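Local coordinates for packaging protein UL32 (Human herpesvirus 8 type M, PDB 6XF9), which forms a pentameric zinc-binding ring required for herpesviral genome packaging and probably helps bring new capsids to nuclear replication compartments, at residues H87-T92 with P226-I231. Numbering follows the deposited sequence. Where two conformers were deposited one is given.
Sequences HCWTST and PALIDI
Trp-89, in the first turn of helix 89-106, carries most of this contact with helix 225-235. CB leaves the backbone toward the other helix; chi1 174° sets CG anti to the backbone N, and chi2 83° turns the indole roughly perpendicular to the CA-CB-CG plane, bringing its six-membered ring to the other helix. On that ring, CE3 meets the methyl CD1 of Leu-228 at 4.0 Å, while CZ3 lies 3.8 Å from the CA of Leu-228, against the helix backbone itself. At the tip, CH2 comes within 3.6 Å of Ile-231 CD1. CZ2, the next atom, shares that methyl and also touches CG2 of Ile-231 at 4.0 Å. Leu-228 CA and CD1 and Ile-231 CG2 stand off the same side of the indole plane; only Ile-231 CD1 lies at the ring edge. With CG1 of Ile-231 anti to the carbonyl carbon (chi1 -72°) and CG2 anti to the backbone N, both branches end at the indole. The Leu-228 side chain runs antiparallel past the indole, whereas that of Ile-231 crosses it at about a right angle. Thr-90 adds a looser approach, its OG1 4.2 Å from Leu-228 CD1. Leu-21 of helix 14-22 touches both Trp-89 and Ile-231, extending the apolar cluster. At the helix start, the backbone N atoms of Trp-89 and Thr-90 are hydrogen-bonded to the carboxylate of Glu-300, beside the zinc ligand Cys-299. This ties the N-terminal turn, with Cys-88 as N-cap, to helix 297-304. The closest approaches being carbon to carbon, cohesion between the segments probably rests on dispersion and exclusion of water rather than on polar pairing.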
ATOM      1  N   HIS D  87      35.813  15.708   9.550  1.00 41.53           N
ATOM      2  CA  HIS D  87      34.784  16.762   9.810  0.50 41.22           C
ATOM      3  C   HIS D  87      34.496  17.028  11.402  1.00 42.97           C
ATOM      4  O   HIS D  87      33.917  16.280  12.234  1.00 43.67           O
ATOM      5  CB  HIS D  87      33.442  16.215   9.453  0.50 40.18           C
ATOM      6  CG  HIS D  87      32.994  16.438   8.060  0.50 39.16           C
ATOM      7  ND1 HIS D  87      33.153  15.489   7.075  0.50 39.05           N
ATOM      8  CD2 HIS D  87      32.268  17.433   7.514  0.50 38.53           C
ATOM      9  CE1 HIS D  87      32.604  15.922   5.961  0.50 38.54           C
ATOM     10  NE2 HIS D  87      32.067  17.102   6.199  0.50 38.25           N
ATOM     11  N   CYS D  88      35.019  18.125  11.853  1.00 45.35           N
ATOM     12  CA  CYS D  88      34.863  18.351  13.286  1.00 47.53           C
ATOM     13  C   CYS D  88      35.125  19.814  13.603  1.00 49.09           C
ATOM     14  O   CYS D  88      35.305  20.638  12.699  1.00 48.09           O
ATOM     15  CB  CYS D  88      35.769  17.414  14.077  1.00 49.02           C
ATOM     16  SG  CYS D  88      37.456  17.420  13.522  1.00 48.94           S
ATOM     17  N   TRP D  89      35.118  20.149  14.898  1.00 45.12           N
ATOM     18  CA  TRP D  89      35.416  21.524  15.278  1.00 47.35           C
ATOM     19  C   TRP D  89      36.868  21.875  14.957  1.00 47.32           C
ATOM     20  O   TRP D  89      37.126  22.876  14.279  1.00 46.81           O
ATOM     21  CB  TRP D  89      35.126  21.756  16.768  1.00 50.99           C
ATOM     22  CG  TRP D  89      35.559  23.114  17.194  1.00 54.07           C
ATOM     23  CD1 TRP D  89      34.872  24.273  17.059  1.00 55.29           C
ATOM     24  CD2 TRP D  89      36.832  23.462  17.752  1.00 56.51           C
ATOM     25  NE1 TRP D  89      35.624  25.327  17.531  1.00 58.82           N
ATOM     26  CE2 TRP D  89      36.831  24.845  17.968  1.00 58.94           C
ATOM     27  CE3 TRP D  89      37.962  22.729  18.112  1.00 56.55           C
ATOM     28  CZ2 TRP D  89      37.916  25.507  18.510  1.00 60.21           C
ATOM     29  CZ3 TRP D  89      39.039  23.392  18.658  1.00 58.01           C
ATOM     30  CH2 TRP D  89      39.013  24.763  18.841  1.00 59.21           C
ATOM     31  N   THR D  90      37.797  21.015  15.354  1.00 52.82           N
ATOM     32  CA  THR D  90      39.215  21.307  15.185  1.00 52.78           C
ATOM     33  C   THR D  90      39.597  21.547  13.733  1.00 49.82           C
ATOM     34  O   THR D  90      40.407  22.428  13.443  1.00 49.90           O
ATOM     35  CB  THR D  90      40.092  20.173  15.750  1.00 53.29           C
ATOM     36  OG1 THR D  90      39.820  20.006  17.147  1.00 56.84           O
ATOM     37  CG2 THR D  90      41.567  20.496  15.560  1.00 52.98           C
ATOM     38  N   SER D  91      39.027  20.774  12.820  1.00 50.06           N
ATOM     39  CA  SER D  91      39.350  20.959  11.407  1.00 47.55           C
ATOM     40  C   SER D  91      38.803  22.277  10.891  1.00 47.52           C
ATOM     41  O   SER D  91      39.393  22.867   9.980  1.00 46.81           O
ATOM     42  CB  SER D  91      38.826  19.810  10.554  1.00 45.78           C
ATOM     43  OG  SER D  91      39.197  18.557  11.107  1.00 46.41           O
ATOM     44  N   THR D  92      37.678  22.751  11.442  1.00 47.95           N
ATOM     45  CA  THR D  92      37.164  24.063  11.051  1.00 48.31           C
ATOM     46  C   THR D  92      38.020  25.184  11.621  1.00 50.57           C
ATOM     47  O   THR D  92      38.325  26.158  10.921  1.00 50.41           O
ATOM     48  CB  THR D  92      35.720  24.207  11.516  1.00 49.35           C
ATOM     49  OG1 THR D  92      34.961  23.128  10.966  1.00 47.21           O
ATOM     50  CG2 THR D  92      35.121  25.554  11.085  1.00 50.20           C
ATOM     51  N   PRO D 226      45.519  20.940  23.414  1.00 60.59           N
ATOM     52  CA  PRO D 226      45.325  22.021  24.393  1.00 61.66           C
ATOM     53  C   PRO D 226      44.360  23.086  23.901  1.00 62.05           C
ATOM     54  O   PRO D 226      43.512  23.552  24.677  1.00 63.18           O
ATOM     55  CB  PRO D 226      46.749  22.559  24.593  1.00 61.60           C
ATOM     56  CG  PRO D 226      47.626  21.400  24.255  1.00 60.72           C
ATOM     57  CD  PRO D 226      46.952  20.757  23.105  1.00 59.96           C
ATOM     58  N   ALA D 227      44.468  23.486  22.628  1.00 59.35           N
ATOM     59  CA  ALA D 227      43.559  24.496  22.090  1.00 59.64           C
ATOM     60  C   ALA D 227      42.118  24.023  22.177  1.00 60.30           C
ATOM     61  O   ALA D 227      41.218  24.796  22.524  1.00 61.48           O
ATOM     62  CB  ALA D 227      43.925  24.812  20.645  1.00 58.48           C
ATOM     63  N   LEU D 228      41.879  22.763  21.810  1.00 66.49           N
ATOM     64  CA  LEU D 228      40.559  22.161  21.974  1.00 66.90           C
ATOM     65  C   LEU D 228      40.120  22.203  23.432  1.00 68.25           C
ATOM     66  O   LEU D 228      39.057  22.746  23.758  1.00 69.57           O
ATOM     67  CB  LEU D 228      40.591  20.721  21.442  1.00 65.64           C
ATOM     68  CG  LEU D 228      39.467  19.737  21.772  1.00 66.10           C
ATOM     69  CD1 LEU D 228      38.188  20.106  21.059  1.00 66.44           C
ATOM     70  CD2 LEU D 228      39.900  18.322  21.397  1.00 64.86           C
ATOM     71  N   ILE D 229      40.952  21.683  24.337  1.00 54.09           N
ATOM     72  CA  ILE D 229      40.539  21.566  25.737  1.00 55.14           C
ATOM     73  C   ILE D 229      40.277  22.936  26.351  1.00 56.53           C
ATOM     74  O   ILE D 229      39.314  23.116  27.114  1.00 57.57           O
ATOM     75  CB  ILE D 229      41.608  20.800  26.531  1.00 54.95           C
ATOM     76  CG1 ILE D 229      41.785  19.398  25.967  1.00 53.89           C
ATOM     77  CG2 ILE D 229      41.230  20.723  27.996  1.00 55.91           C
ATOM     78  CD1 ILE D 229      42.771  18.591  26.714  1.00 53.71           C
ATOM     79  N   ASP D 230      41.120  23.925  26.027  1.00 69.30           N
ATOM     80  CA  ASP D 230      40.949  25.270  26.571  1.00 70.17           C
ATOM     81  C   ASP D 230      39.633  25.887  26.114  1.00 71.07           C
ATOM     82  O   ASP D 230      38.804  26.291  26.934  1.00 72.35           O
ATOM     83  CB  ASP D 230      42.124  26.153  26.153  1.00 69.79           C
ATOM     84  CG  ASP D 230      41.975  27.601  26.633  1.00 71.21           C
ATOM     85  OD1 ASP D 230      41.108  27.876  27.501  1.00 72.32           O
ATOM     86  OD2 ASP D 230      42.739  28.475  26.148  1.00 70.97           O
ATOM     87  N   ILE D 231      39.438  25.978  24.797  1.00 54.15           N
ATOM     88  CA  ILE D 231      38.284  26.681  24.239  1.00 54.75           C
ATOM     89  C   ILE D 231      36.985  26.033  24.676  1.00 55.62           C
ATOM     90  O   ILE D 231      36.006  26.728  24.973  1.00 56.90           O
ATOM     91  CB  ILE D 231      38.397  26.747  22.708  1.00 53.72           C
ATOM     92  CG1 ILE D 231      39.494  27.726  22.310  1.00 53.23           C
ATOM     93  CG2 ILE D 231      37.057  27.096  22.067  1.00 54.76           C
ATOM     94  CD1 ILE D 231      40.089  27.430  20.977  1.00 51.83           C
TER